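Long-range contacts in SusD homolog (Bacteroides thetaiotaomicron, PDB 3SGH), which probably binds glycans at the cell surface as a SusD-like outer-membrane lipoprotein, handing them to a partner transporter for uptake: residues 84-88 / 105-109; 444-448 / 482-486. All coordinates share one frame. Residue numbers count along the deposited sequence, not the author numbering.

Overall arrangement
Contact 1 is buried and helical: the junction between helices 75-84 and 87-95 lies against helix 100-120, in the alpha-helical part of the SusD-like fold. Contact 2 is partly buried and joins two loops, one before helix 461-466 and one after helix 468-477, with no helix or strand in either segment. An arginine spread over a phenylalanine ring and held by a tyrosine hydroxyl dominates 84-88 / 105-109, whereas 444-448 / 482-486 depends on a salt bridge, turn-forming side chains and a bridging water. They have no element in common; their centres lie about 31 Å apart, their nearest atoms about 18 Å.

Contact 1. Residues 84-88 / 105-109; sequences IYPSF and AQLTR
Arg109 and Phe88 bury the most surface here, about 108 and 101 Å², with Ile84 next. Residues 105-109 are continuous helix. Opposite them, Ile84 ends one helix, Tyr85 leaves helical angles (-121/144), a cis peptide bond precedes Pro86, and Ser87 starts the next helix; Phe88 N still bonds Ile84 O at 2.9 Å. The register runs antiparallel: CA of Ile84 faces CA of Arg109 and CA of Phe88 faces CA of Ala105, both at 5.9 Å. Arg109 is extended (ttt), its CD over the Phe88 face, 3.6 Å from the centroid (CH-pi). Its guanidinium stacks on the same ring, centres 4.4 Å apart and planes at 26°, an off-centre cation-pi contact. Here the junction between helices 75-84 and 87-95 runs antiparallel to a turn of helix 100-120, consistent with the alpha-alpha superhelical, TPR-related architecture of SusD-like proteins. Tyr85 OH accepts from Arg109 NE at 2.8 Å and from Arg109 NH2 at 3.2 Å, and Tyr125 adds another cation-pi partner. Phe88, chi1 t, also touches Ala105 (CD1 to CB 4.0 Å). Ile84, rotamer mm, sets CG2 3.7 Å from Arg109 CG and CD1 3.6 Å from Thr108 O; Met24 of helix 17-24 touches Ile84, Phe88 and Thr108.

Contact 2. Residues 444-448 / 482-486; sequences MNADC and KDSNG
Asp447, with chi1 m, reaches across to Lys482 and Ser484 and has the largest buried area of the contact, 69 Å². Its OD2 forms a salt bridge with Lys482 NZ at 2.8 Å and accepts a hydrogen bond from Ser484 OG, also at 2.8 Å; the lysine chain is fully extended (tttt) to get there. Neither segment is helix or strand; backbone turns and side-chain-to-backbone bonds together shape both. In 444-448 a type I beta turn spans Asn445 to Cys448, closed by Cys448 N to Asn445 O at 3.2 Å, and Asn445 OD1 accepts from Asp447 N at 2.8 Å as an Asx turn. In 482-486 Asp483 centres an inverse gamma turn, and Ser484 OG accepts from Gly486 N at 3.0 Å, an ST turn, so this hydroxyl both shapes its own loop and binds the other. The backbones come closest at Cys448 and Gly486, CA to CA 4.8 Å. Gly486 CA makes a CA-H...O contact of 3.5 Å with Asp447 O, where a CB would clash. A water donates to Asp447 O (3.0 Å) and to Gly486 O (2.8 Å), bridging the two carbonyls. Cys448 SG, chi1 m, lies 3.7 Å from Asn485 CB. Arg456 pairs with Asp483 and Arg458 bonds Asn485 OD1, while Asn485 ND2 reaches Tyr66 O. The contact thus ties the loop between helices 424-432 and 461-466 to the one after helix 468-477.

Contact 1. Residues 84-88 / 105-109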
# COMPACT_ATOMS: atom_id res chain seq x y z
N ILE A 84 3.94 -7.84 15.26
CA ILE A 84 4.69 -8.99 14.81
C ILE A 84 5.50 -9.63 15.92
O ILE A 84 5.60 -10.86 15.98
CB ILE A 84 5.61 -8.62 13.61
CG1 ILE A 84 4.74 -8.16 12.42
CG2 ILE A 84 6.54 -9.79 13.26
CD1 ILE A 84 3.63 -9.20 11.97
N TYR A 85 6.06 -8.81 16.81
CA TYR A 85 6.93 -9.36 17.88
C TYR A 85 6.38 -9.00 19.25
O TYR A 85 5.87 -7.89 19.40
CB TYR A 85 8.34 -8.79 17.74
CG TYR A 85 8.97 -8.98 16.40
CD1 TYR A 85 9.55 -10.20 16.03
CD2 TYR A 85 9.07 -7.92 15.51
CE1 TYR A 85 10.15 -10.36 14.78
CE2 TYR A 85 9.70 -8.09 14.25
CZ TYR A 85 10.23 -9.30 13.92
OH TYR A 85 10.79 -9.44 12.68
N PRO A 86 6.51 -9.91 20.25
CA PRO A 86 7.24 -11.20 20.21
C PRO A 86 6.46 -12.38 19.64
O PRO A 86 6.96 -13.49 19.64
CB PRO A 86 7.60 -11.43 21.70
CG PRO A 86 6.47 -10.83 22.45
CD PRO A 86 6.12 -9.57 21.65
N SER A 87 5.24 -12.18 19.17
CA SER A 87 4.43 -13.33 18.77
C SER A 87 5.12 -14.21 17.74
O SER A 87 4.97 -15.41 17.83
CB SER A 87 3.06 -12.90 18.27
OG SER A 87 2.37 -12.25 19.32
N PHE A 88 5.84 -13.62 16.78
CA PHE A 88 6.52 -14.43 15.78
C PHE A 88 7.43 -15.49 16.43
O PHE A 88 7.42 -16.69 16.05
CB PHE A 88 7.39 -13.61 14.80
CG PHE A 88 8.12 -14.49 13.88
CD1 PHE A 88 7.44 -15.15 12.91
CD2 PHE A 88 9.46 -14.76 14.07
CE1 PHE A 88 8.09 -16.05 12.09
CE2 PHE A 88 10.12 -15.65 13.28
CZ PHE A 88 9.43 -16.31 12.28
N ALA A 105 2.73 -17.61 10.47
CA ALA A 105 3.50 -16.62 11.24
C ALA A 105 4.60 -16.02 10.36
O ALA A 105 4.82 -14.82 10.37
CB ALA A 105 4.07 -17.27 12.51
N GLN A 106 5.22 -16.84 9.53
CA GLN A 106 6.23 -16.38 8.58
C GLN A 106 5.64 -15.43 7.54
O GLN A 106 6.20 -14.37 7.26
CB GLN A 106 6.82 -17.58 7.85
CG GLN A 106 7.81 -18.34 8.65
CD GLN A 106 8.60 -19.31 7.78
OE1 GLN A 106 8.02 -20.14 7.09
NE2 GLN A 106 9.91 -19.16 7.79
N LEU A 107 4.53 -15.85 6.96
CA LEU A 107 3.83 -15.01 5.95
C LEU A 107 3.42 -13.64 6.53
O LEU A 107 3.57 -12.60 5.91
CB LEU A 107 2.65 -15.75 5.40
CG LEU A 107 1.75 -14.98 4.42
CD1 LEU A 107 2.52 -14.57 3.15
CD2 LEU A 107 0.52 -15.89 4.08
N THR A 108 2.89 -13.66 7.73
CA THR A 108 2.40 -12.47 8.38
C THR A 108 3.55 -11.52 8.76
O THR A 108 3.42 -10.29 8.56
CB THR A 108 1.48 -12.82 9.57
OG1 THR A 108 0.43 -13.71 9.13
CG2 THR A 108 0.83 -11.55 10.13
N ARG A 109 4.64 -12.07 9.28
CA ARG A 109 5.87 -11.31 9.51
C ARG A 109 6.40 -10.69 8.25
O ARG A 109 6.68 -9.52 8.22
CB ARG A 109 6.94 -12.22 10.09
CG ARG A 109 8.23 -11.54 10.51
CD ARG A 109 9.18 -12.54 11.00
NE ARG A 109 10.46 -11.95 11.39
CZ ARG A 109 11.63 -12.57 11.36
NH1 ARG A 109 11.76 -13.80 10.84
NH2 ARG A 109 12.69 -11.90 11.79

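Contact 2. Residues 444-448 / 482-486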
# COMPACT_ATOMS: atom_id res chain seq x y z
N MSE A 444 7.97 21.49 3.33
CA MSE A 444 8.46 22.08 4.59
C MSE A 444 9.75 21.40 5.10
O MSE A 444 10.19 21.62 6.26
CB MSE A 444 7.36 22.01 5.64
CG MSE A 444 6.14 22.85 5.36
SE MSE A 444 6.56 24.72 5.65
CE MSE A 444 6.59 24.68 7.57
N ASN A 445 10.37 20.61 4.21
CA ASN A 445 11.60 19.86 4.51
C ASN A 445 12.64 20.24 3.46
O ASN A 445 12.41 20.11 2.27
CB ASN A 445 11.30 18.37 4.44
CG ASN A 445 12.46 17.50 4.92
OD1 ASN A 445 13.41 17.23 4.18
ND2 ASN A 445 12.38 17.03 6.14
N ALA A 446 13.81 20.64 3.93
CA ALA A 446 14.89 21.05 3.05
C ALA A 446 15.44 19.93 2.18
O ALA A 446 16.07 20.20 1.16
CB ALA A 446 16.02 21.65 3.87
N ASP A 447 15.23 18.68 2.58
CA ASP A 447 15.72 17.57 1.80
C ASP A 447 14.73 16.99 0.79
O ASP A 447 15.09 16.08 0.03
CB ASP A 447 16.19 16.45 2.71
CG ASP A 447 17.41 16.81 3.53
OD1 ASP A 447 18.10 17.79 3.21
OD2 ASP A 447 17.66 16.11 4.53
N CYS A 448 13.49 17.50 0.78
CA CYS A 448 12.46 17.01 -0.16
C CYS A 448 11.94 18.14 -1.01
O CYS A 448 11.78 19.28 -0.52
CB CYS A 448 11.26 16.45 0.61
SG CYS A 448 11.64 15.09 1.76
N LYS A 482 22.51 9.16 4.68
CA LYS A 482 21.84 10.14 5.51
C LYS A 482 20.44 9.67 5.88
O LYS A 482 19.65 9.31 5.00
CB LYS A 482 21.71 11.45 4.74
CG LYS A 482 21.58 12.64 5.64
CD LYS A 482 21.19 13.95 4.93
CE LYS A 482 20.82 15.01 5.98
NZ LYS A 482 20.37 16.23 5.27
N ASP A 483 20.11 9.71 7.17
CA ASP A 483 18.77 9.31 7.63
C ASP A 483 17.81 10.50 7.48
O ASP A 483 17.50 11.20 8.44
CB ASP A 483 18.85 8.82 9.09
CG ASP A 483 17.51 8.31 9.64
OD1 ASP A 483 16.62 7.93 8.84
OD2 ASP A 483 17.36 8.29 10.92
N SER A 484 17.37 10.71 6.26
CA SER A 484 16.54 11.81 5.83
C SER A 484 15.23 11.35 5.21
O SER A 484 15.20 10.30 4.54
CB SER A 484 17.31 12.59 4.74
OG SER A 484 16.54 13.60 4.17
N ASN A 485 14.21 12.19 5.34
CA ASN A 485 12.94 12.00 4.60
C ASN A 485 13.15 11.99 3.08
O ASN A 485 12.34 11.45 2.33
CB ASN A 485 11.96 13.15 4.90
CG ASN A 485 11.41 13.13 6.31
OD1 ASN A 485 11.79 12.28 7.15
ND2 ASN A 485 10.55 14.11 6.61
N GLY A 486 14.21 12.65 2.61
CA GLY A 486 14.44 12.80 1.17
C GLY A 486 15.42 11.79 0.55
O GLY A 486 15.70 11.85 -0.67
O HOH W 1 14.73 14.06 -2.16